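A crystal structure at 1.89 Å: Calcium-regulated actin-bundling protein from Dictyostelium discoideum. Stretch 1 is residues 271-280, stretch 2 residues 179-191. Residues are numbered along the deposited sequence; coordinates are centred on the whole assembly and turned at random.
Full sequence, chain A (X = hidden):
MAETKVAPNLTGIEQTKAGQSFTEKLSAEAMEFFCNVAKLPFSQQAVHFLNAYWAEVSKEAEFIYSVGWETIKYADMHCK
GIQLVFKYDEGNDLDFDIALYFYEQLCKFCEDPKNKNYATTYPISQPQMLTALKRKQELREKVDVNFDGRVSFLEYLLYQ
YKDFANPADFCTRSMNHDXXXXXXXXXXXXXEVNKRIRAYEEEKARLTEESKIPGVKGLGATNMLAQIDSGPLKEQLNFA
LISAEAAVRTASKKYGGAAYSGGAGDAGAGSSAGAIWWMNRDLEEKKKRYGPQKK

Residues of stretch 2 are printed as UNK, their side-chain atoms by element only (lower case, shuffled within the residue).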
ATOM      1  N   SER A 271     -18.838  30.057  -9.459  1.00 48.28           N
ATOM      2  CA  SER A 271     -18.283  30.282  -8.102  1.00 43.15           C
ATOM      3  C   SER A 271     -18.756  29.193  -7.196  1.00 36.17           C
ATOM      4  O   SER A 271     -17.901  28.517  -6.668  1.00 35.28           O
ATOM      5  CB  SER A 271     -18.619  31.630  -7.465  1.00 46.62           C
ATOM      6  OG  SER A 271     -17.698  31.819  -6.392  1.00 52.01           O
ATOM      7  N   SER A 272     -20.080  29.068  -6.997  1.00 30.58           N
ATOM      8  CA  SER A 272     -20.743  27.833  -6.593  1.00 30.30           C
ATOM      9  C   SER A 272     -21.462  27.145  -7.735  1.00 29.50           C
ATOM     10  O   SER A 272     -22.182  26.150  -7.536  1.00 25.51           O
ATOM     11  CB  SER A 272     -21.729  28.122  -5.450  1.00 33.17           C
ATOM     12  OG  SER A 272     -20.973  28.622  -4.350  1.00 32.49           O
ATOM     13  N   ALA A 273     -21.274  27.631  -8.957  1.00 25.47           N
ATOM     14  CA  ALA A 273     -22.040  27.086 -10.069  1.00 26.78           C
ATOM     15  C   ALA A 273     -21.810  25.618 -10.283  1.00 22.38           C
ATOM     16  O   ALA A 273     -22.707  24.897 -10.655  1.00 22.64           O
ATOM     17  CB  ALA A 273     -21.745  27.840 -11.373  1.00 27.19           C
ATOM     18  N   GLY A 274     -20.606  25.155 -10.090  1.00 25.86           N
ATOM     19  CA  GLY A 274     -20.343  23.738 -10.343  1.00 25.68           C
ATOM     20  C   GLY A 274     -21.074  22.898  -9.273  1.00 23.84           C
ATOM     21  O   GLY A 274     -21.638  21.836  -9.549  1.00 22.82           O
ATOM     22  N   ALA A 275     -21.021  23.371  -8.046  1.00 21.42           N
ATOM     23  CA  ALA A 275     -21.643  22.630  -6.955  1.00 23.78           C
ATOM     24  C   ALA A 275     -23.113  22.591  -7.173  1.00 22.42           C
ATOM     25  O   ALA A 275     -23.727  21.576  -6.944  1.00 24.98           O
ATOM     26  CB  ALA A 275     -21.336  23.288  -5.638  1.00 24.34           C
ATOM     27  N   ILE A 276     -23.673  23.693  -7.698  1.00 23.75           N
ATOM     28  CA  ILE A 276     -25.103  23.770  -7.946  1.00 24.14           C
ATOM     29  C   ILE A 276     -25.436  22.831  -9.048  1.00 21.51           C
ATOM     30  O   ILE A 276     -26.311  22.005  -8.898  1.00 21.86           O
ATOM     31  CB  ILE A 276     -25.603  25.227  -8.198  1.00 24.14           C
ATOM     32  CG1 ILE A 276     -25.400  26.131  -6.981  1.00 25.21           C
ATOM     33  CG2 ILE A 276     -27.051  25.210  -8.645  1.00 27.05           C
ATOM     34  CD1 ILE A 276     -25.993  25.605  -5.686  1.00 28.87           C
ATOM     35  N   TRP A 277     -24.686  22.864 -10.150  1.00 23.01           N
ATOM     36  CA  TRP A 277     -24.955  21.942 -11.245  1.00 21.39           C
ATOM     37  C   TRP A 277     -24.840  20.455 -10.778  1.00 21.42           C
ATOM     38  O   TRP A 277     -25.651  19.600 -11.138  1.00 20.30           O
ATOM     39  CB  TRP A 277     -23.975  22.219 -12.417  1.00 25.88           C
ATOM     40  CG  TRP A 277     -24.196  21.296 -13.628  1.00 24.05           C
ATOM     41  CD1 TRP A 277     -24.944  21.574 -14.764  1.00 28.36           C
ATOM     42  CD2 TRP A 277     -23.682  19.975 -13.818  1.00 26.85           C
ATOM     43  NE1 TRP A 277     -24.908  20.509 -15.629  1.00 27.66           N
ATOM     44  CE2 TRP A 277     -24.164  19.508 -15.067  1.00 26.98           C
ATOM     45  CE3 TRP A 277     -22.886  19.124 -13.043  1.00 24.03           C
ATOM     46  CZ2 TRP A 277     -23.872  18.227 -15.551  1.00 28.41           C
ATOM     47  CZ3 TRP A 277     -22.583  17.863 -13.529  1.00 24.39           C
ATOM     48  CH2 TRP A 277     -23.079  17.425 -14.777  1.00 26.91           C
ATOM     49  N   TRP A 278     -23.806  20.138  -9.991  1.00 22.29           N
ATOM     50  CA  TRP A 278     -23.543  18.718  -9.644  1.00 23.45           C
ATOM     51  C   TRP A 278     -24.661  18.178  -8.787  1.00 23.73           C
ATOM     52  O   TRP A 278     -25.180  17.097  -8.997  1.00 23.85           O
ATOM     53  CB  TRP A 278     -22.222  18.614  -8.867  1.00 22.31           C
ATOM     54  CG  TRP A 278     -21.766  17.217  -8.649  1.00 24.81           C
ATOM     55  CD1 TRP A 278     -22.124  16.372  -7.599  1.00 22.86           C
ATOM     56  CD2 TRP A 278     -20.861  16.469  -9.459  1.00 22.34           C
ATOM     57  NE1 TRP A 278     -21.471  15.212  -7.706  1.00 25.35           N
ATOM     58  CE2 TRP A 278     -20.694  15.223  -8.842  1.00 24.51           C
ATOM     59  CE3 TRP A 278     -20.143  16.740 -10.633  1.00 22.72           C
ATOM     60  CZ2 TRP A 278     -19.873  14.224  -9.390  1.00 23.14           C
ATOM     61  CZ3 TRP A 278     -19.312  15.747 -11.165  1.00 20.32           C
ATOM     62  CH2 TRP A 278     -19.167  14.532 -10.539  1.00 22.49           C
ATOM     63  N   MET A 279     -25.031  18.966  -7.800  1.00 25.77           N
ATOM     64  CA  MET A 279     -26.076  18.513  -6.884  1.00 27.40           C
ATOM     65  C   MET A 279     -27.394  18.315  -7.576  1.00 23.12           C
ATOM     66  O   MET A 279     -28.086  17.357  -7.329  1.00 25.42           O
ATOM     67  CB  MET A 279     -26.215  19.512  -5.734  1.00 29.35           C
ATOM     68  CG  MET A 279     -25.073  19.391  -4.752  1.00 33.46           C
ATOM     69  SD  MET A 279     -25.347  20.324  -3.235  1.00 37.32           S
ATOM     70  CE  MET A 279     -25.896  21.947  -3.886  1.00 36.36           C
ATOM     71  N   ASN A 280     -27.738  19.202  -8.494  1.00 25.37           N
ATOM     72  CA  ASN A 280     -28.968  19.010  -9.317  1.00 23.30           C
ATOM     73  C   ASN A 280     -28.869  17.827 -10.196  1.00 24.47           C
ATOM     74  O   ASN A 280     -29.769  17.029 -10.270  1.00 25.79           O
ATOM     75  CB  ASN A 280     -29.309  20.285 -10.097  1.00 25.20           C
ATOM     76  CG  ASN A 280     -30.021  21.339  -9.215  1.00 25.62           C
ATOM     77  OD1 ASN A 280     -31.211  21.276  -9.036  1.00 30.19           O
ATOM     78  ND2 ASN A 280     -29.284  22.267  -8.649  1.00 23.68           N
ATOM     79  N   UNK A 179     -16.994  26.321   1.189  1.00 39.65           N
ATOM     80  CA  UNK A 179     -18.296  25.801   0.818  1.00 36.42           C
ATOM     81  C   UNK A 179     -19.291  26.567   1.639  1.00 37.02           C
ATOM     82  O   UNK A 179     -19.163  26.614   2.858  1.00 37.48           O
ATOM     83  c   UNK A 179     -18.391  24.303   1.183  1.00 32.91           C
ATOM     84  c   UNK A 179     -19.520  23.543   0.474  1.00 30.14           C
ATOM     85  o   UNK A 179     -18.937  21.721   1.852  1.00 30.51           O
ATOM     86  o   UNK A 179     -20.284  21.291   0.221  1.00 30.94           O
ATOM     87  c   UNK A 179     -19.581  22.091   0.866  1.00 30.11           C
ATOM     88  N   UNK A 180     -20.304  27.118   1.008  1.00 35.66           N
ATOM     89  CA  UNK A 180     -21.352  27.777   1.785  1.00 34.68           C
ATOM     90  C   UNK A 180     -22.193  26.784   2.520  1.00 33.41           C
ATOM     91  O   UNK A 180     -22.393  25.690   2.031  1.00 30.44           O
ATOM     92  c   UNK A 180     -22.262  28.575   0.878  1.00 37.65           C
ATOM     93  n   UNK A 180     -20.341  31.366  -0.499  1.00 40.63           N
ATOM     94  c   UNK A 180     -20.795  30.685   0.602  1.00 41.88           C
ATOM     95  c   UNK A 180     -21.548  29.659   0.147  1.00 40.06           C
ATOM     96  n   UNK A 180     -21.504  29.731  -1.232  1.00 44.58           N
ATOM     97  c   UNK A 180     -20.794  30.780  -1.594  1.00 40.62           C
ATOM     98  N   UNK A 181     -22.732  27.180   3.675  1.00 33.19           N
ATOM     99  CA  UNK A 181     -23.473  26.217   4.499  1.00 35.57           C
ATOM    100  C   UNK A 181     -24.734  25.652   3.835  1.00 33.89           C
ATOM    101  O   UNK A 181     -25.116  24.511   4.142  1.00 34.20           O
ATOM    102  c   UNK A 181     -22.565  28.502   4.330  1.00 40.46           C
ATOM    103  c   UNK A 181     -23.820  26.993   5.795  1.00 33.79           C
ATOM    104  c   UNK A 181     -23.085  28.286   5.736  1.00 36.68           C
ATOM    105  N   UNK A 182     -25.397  26.430   2.985  1.00 30.05           N
ATOM    106  CA  UNK A 182     -26.598  25.926   2.346  1.00 30.08           C
ATOM    107  C   UNK A 182     -26.200  24.814   1.387  1.00 30.04           C
ATOM    108  O   UNK A 182     -26.945  23.832   1.187  1.00 27.24           O
ATOM    109  o   UNK A 182     -25.758  29.115   2.804  1.00 35.90           O
ATOM    110  c   UNK A 182     -27.028  29.221   2.926  1.00 40.28           C
ATOM    111  o   UNK A 182     -27.578  30.263   3.354  1.00 42.67           O
ATOM    112  c   UNK A 182     -27.354  27.012   1.602  1.00 34.00           C
ATOM    113  c   UNK A 182     -27.989  28.059   2.541  1.00 37.76           C
ATOM    114  N   UNK A 183     -25.033  24.988   0.792  1.00 26.80           N
ATOM    115  CA  UNK A 183     -24.502  23.990  -0.130  1.00 28.53           C
ATOM    116  C   UNK A 183     -24.061  22.751   0.647  1.00 27.45           C
ATOM    117  O   UNK A 183     -24.429  21.653   0.271  1.00 27.31           O
ATOM    118  c   UNK A 183     -23.391  24.596  -0.999  1.00 29.36           C
ATOM    119  c   UNK A 183     -24.019  25.645  -1.938  1.00 31.81           C
ATOM    120  c   UNK A 183     -22.642  23.521  -1.773  1.00 28.21           C
ATOM    121  c   UNK A 183     -23.038  26.402  -2.804  1.00 33.90           C
ATOM    122  N   UNK A 184     -23.351  22.924   1.758  1.00 25.20           N
ATOM    123  CA  UNK A 184     -22.938  21.789   2.523  1.00 26.20           C
ATOM    124  C   UNK A 184     -24.160  21.018   2.950  1.00 24.97           C
ATOM    125  O   UNK A 184     -24.191  19.804   2.851  1.00 25.04           O
ATOM    126  c   UNK A 184     -20.752  21.605   5.706  1.00 32.81           C
ATOM    127  c   UNK A 184     -21.550  21.048   4.545  1.00 29.63           C
ATOM    128  c   UNK A 184     -22.119  22.198   3.736  1.00 28.22           C
ATOM    129  c   UNK A 184     -20.067  20.500   6.468  1.00 38.52           C
ATOM    130  n   UNK A 184     -20.071  20.788   7.932  1.00 45.38           N
ATOM    131  N   UNK A 185     -25.193  21.712   3.372  1.00 29.12           N
ATOM    132  CA  UNK A 185     -26.437  21.042   3.799  1.00 27.66           C
ATOM    133  C   UNK A 185     -26.999  20.175   2.721  1.00 28.23           C
ATOM    134  O   UNK A 185     -27.401  19.050   2.967  1.00 28.51           O
ATOM    135  c   UNK A 185     -28.336  23.558   6.077  1.00 39.61           C
ATOM    136  c   UNK A 185     -27.482  22.065   4.220  1.00 30.29           C
ATOM    137  n   UNK A 185     -27.027  24.466   8.050  1.00 41.87           N
ATOM    138  c   UNK A 185     -27.282  22.513   5.667  1.00 34.76           C
ATOM    139  c   UNK A 185     -28.324  23.904   7.589  1.00 42.60           C
ATOM    140  N   UNK A 186     -27.047  20.718   1.515  1.00 25.79           N
ATOM    141  CA  UNK A 186     -27.597  20.032   0.407  1.00 25.80           C
ATOM    142  C   UNK A 186     -26.718  18.842   0.014  1.00 24.06           C
ATOM    143  O   UNK A 186     -27.236  17.763  -0.281  1.00 24.06           O
ATOM    144  c   UNK A 186     -27.732  21.018  -0.770  1.00 28.68           C
ATOM    145  N   UNK A 187     -25.385  19.013   0.027  1.00 22.22           N
ATOM    146  CA  UNK A 187     -24.489  17.869  -0.254  1.00 22.83           C
ATOM    147  C   UNK A 187     -24.746  16.708   0.763  1.00 23.62           C
ATOM    148  O   UNK A 187     -24.880  15.546   0.424  1.00 21.67           O
ATOM    149  c   UNK A 187     -22.074  17.143  -0.322  1.00 24.30           C
ATOM    150  c   UNK A 187     -20.629  17.565  -0.499  1.00 26.69           C
ATOM    151  n   UNK A 187     -19.849  16.858   2.178  1.00 27.92           N
ATOM    152  c   UNK A 187     -23.028  18.304  -0.117  1.00 23.40           C
ATOM    153  n   UNK A 187     -20.125  18.473   0.513  1.00 26.27           N
ATOM    154  n   UNK A 187     -19.235  18.996   2.527  1.00 28.28           N
ATOM    155  c   UNK A 187     -19.728  18.098   1.731  1.00 24.95           C
ATOM    156  N   UNK A 188     -24.801  17.057   2.021  1.00 22.97           N
ATOM    157  CA  UNK A 188     -25.029  16.050   3.045  1.00 27.26           C
ATOM    158  C   UNK A 188     -26.408  15.456   2.979  1.00 26.09           C
ATOM    159  O   UNK A 188     -26.575  14.282   3.302  1.00 27.11           O
ATOM    160  c   UNK A 188     -23.372  17.088   4.698  1.00 32.11           C
ATOM    161  c   UNK A 188     -22.463  15.887   4.660  1.00 33.31           C
ATOM    162  c   UNK A 188     -24.800  16.633   4.446  1.00 27.56           C
ATOM    163  c   UNK A 188     -23.269  17.839   6.040  1.00 34.84           C
ATOM    164  N   UNK A 189     -27.403  16.224   2.564  1.00 24.33           N
ATOM    165  CA  UNK A 189     -28.692  15.624   2.331  1.00 23.99           C
ATOM    166  C   UNK A 189     -28.647  14.587   1.198  1.00 23.68           C
ATOM    167  O   UNK A 189     -29.277  13.523   1.240  1.00 21.00           O
ATOM    168  c   UNK A 189     -29.710  16.707   2.009  1.00 24.56           C
ATOM    169  N   UNK A 190     -27.930  14.922   0.140  1.00 23.95           N
ATOM    170  CA  UNK A 190     -27.671  13.933  -0.914  1.00 24.60           C
ATOM    171  C   UNK A 190     -26.915  12.694  -0.382  1.00 24.30           C
ATOM    172  O   UNK A 190     -27.263  11.585  -0.722  1.00 25.23           O
ATOM    173  c   UNK A 190     -28.817  14.559  -3.839  1.00 21.43           C
ATOM    174  c   UNK A 190     -27.152  16.402  -3.886  1.00 22.60           C
ATOM    175  c   UNK A 190     -26.974  14.583  -2.102  1.00 22.80           C
ATOM    176  c   UNK A 190     -27.898  15.419  -3.015  1.00 22.57           C
ATOM    177  N   UNK A 191     -25.944  12.865   0.507  1.00 25.67           N
ATOM    178  CA  UNK A 191     -25.229  11.734   1.033  1.00 24.89           C
ATOM    179  C   UNK A 191     -26.186  10.896   1.891  1.00 25.17           C
ATOM    180  O   UNK A 191     -26.102   9.678   1.932  1.00 27.14           O
ATOM    181  c   UNK A 191     -23.292  10.964   2.505  1.00 35.42           C
ATOM    182  o   UNK A 191     -22.799   9.998   0.318  1.00 42.25           O
ATOM    183  o   UNK A 191     -22.945   8.599   2.041  1.00 45.21           O
ATOM    184  c   UNK A 191     -23.968  12.139   1.823  1.00 29.35           C
ATOM    185  c   UNK A 191     -22.985   9.771   1.555  1.00 41.82           C
TER
HETATM  186  O   HOH W   1     -19.788  26.409  -2.133  1.00 32.60           O

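Position 179 carries three carbons, the third bearing two oxygens, and reaches nothing on stretch 1: Glu179. Position 180 has one carbon and then a five-membered ring of three carbons and two nitrogens; the ring meets Ser272 edge-on, one ring nitrogen lying 3.4 Å from Ser272 OG. This is His180, and the nitrogen is ND1. A water joins the same two residues, accepting from His180 N at 3.3 Å and lying 3.3 Å from Ser272 OG in a weak bond.

At 181 three carbons close a ring onto the backbone nitrogen; this is Pro181, in the first turn of the helix and clear of the contact. Position 182 again shows three carbons ending in two oxygens, Glu182, bonded elsewhere in the structure.

Position 183 has four carbons, forked at the first, with one arm two carbons long. The end of that arm comes 3.4 Å from Ser272 OG and 4.2 Å from Ile276 CD1, while the one-carbon arm packs 4.1 Å from Ala275 CB and 4.2 Å from Met279 CE. This is Ile183, the long arm ending in CD1 and the short one being CG2. The fork thus spans more than a turn of the facing helix.

Positions 184 and 185 each show four carbons in a row ending in nitrogen, Lys184 and Lys185; both are exposed and touch nothing across the contact. Position 186 has a single carbon, its CB, 3.5 Å from Met279 SD: Ala186.

Position 187 carries three carbons, a nitrogen, then a carbon with two more nitrogens; its backbone N lies 3.5 Å from Met279 SD. This is Arg187. Its side-chain end leads away, to a salt bridge within its own stretch: NH2 donates to Glu179 OE1 and NE to Glu179 OE2, each at 2.8 Å.

Position 188 has four carbons forked at the second, Leu188, and 189 a single carbon, Ala189; neither makes contact. Position 190 repeats the four carbons forked at the second, but points toward stretch 1, one terminal carbon lying 3.7 Å from both Met279 CB and Met279 O. This is Leu190, and the carbon is CD1. Position 191, three carbons ending in two oxygens, is Glu191, out of reach.

The contact works by spacing. The helices run 25° from parallel, their axes 10.6 Å apart at closest approach, and 183, 186 and 190 bring side chains to the same face, where Ser272, Ala275 and Met279 answer. Met279 has the largest covered area of any residue here, its atoms meeting Ile183, Ala186, the backbone N of Arg187, and Leu190; beside the single carbon of Ala186, Met279 SD lies 3.5 Å from Arg187 N and 3.9 Å from Ile183 O. Apolar packing dominates, and the charged ends stay outside it.

Stretch 2 (179-191) EHPEIKKARLALE
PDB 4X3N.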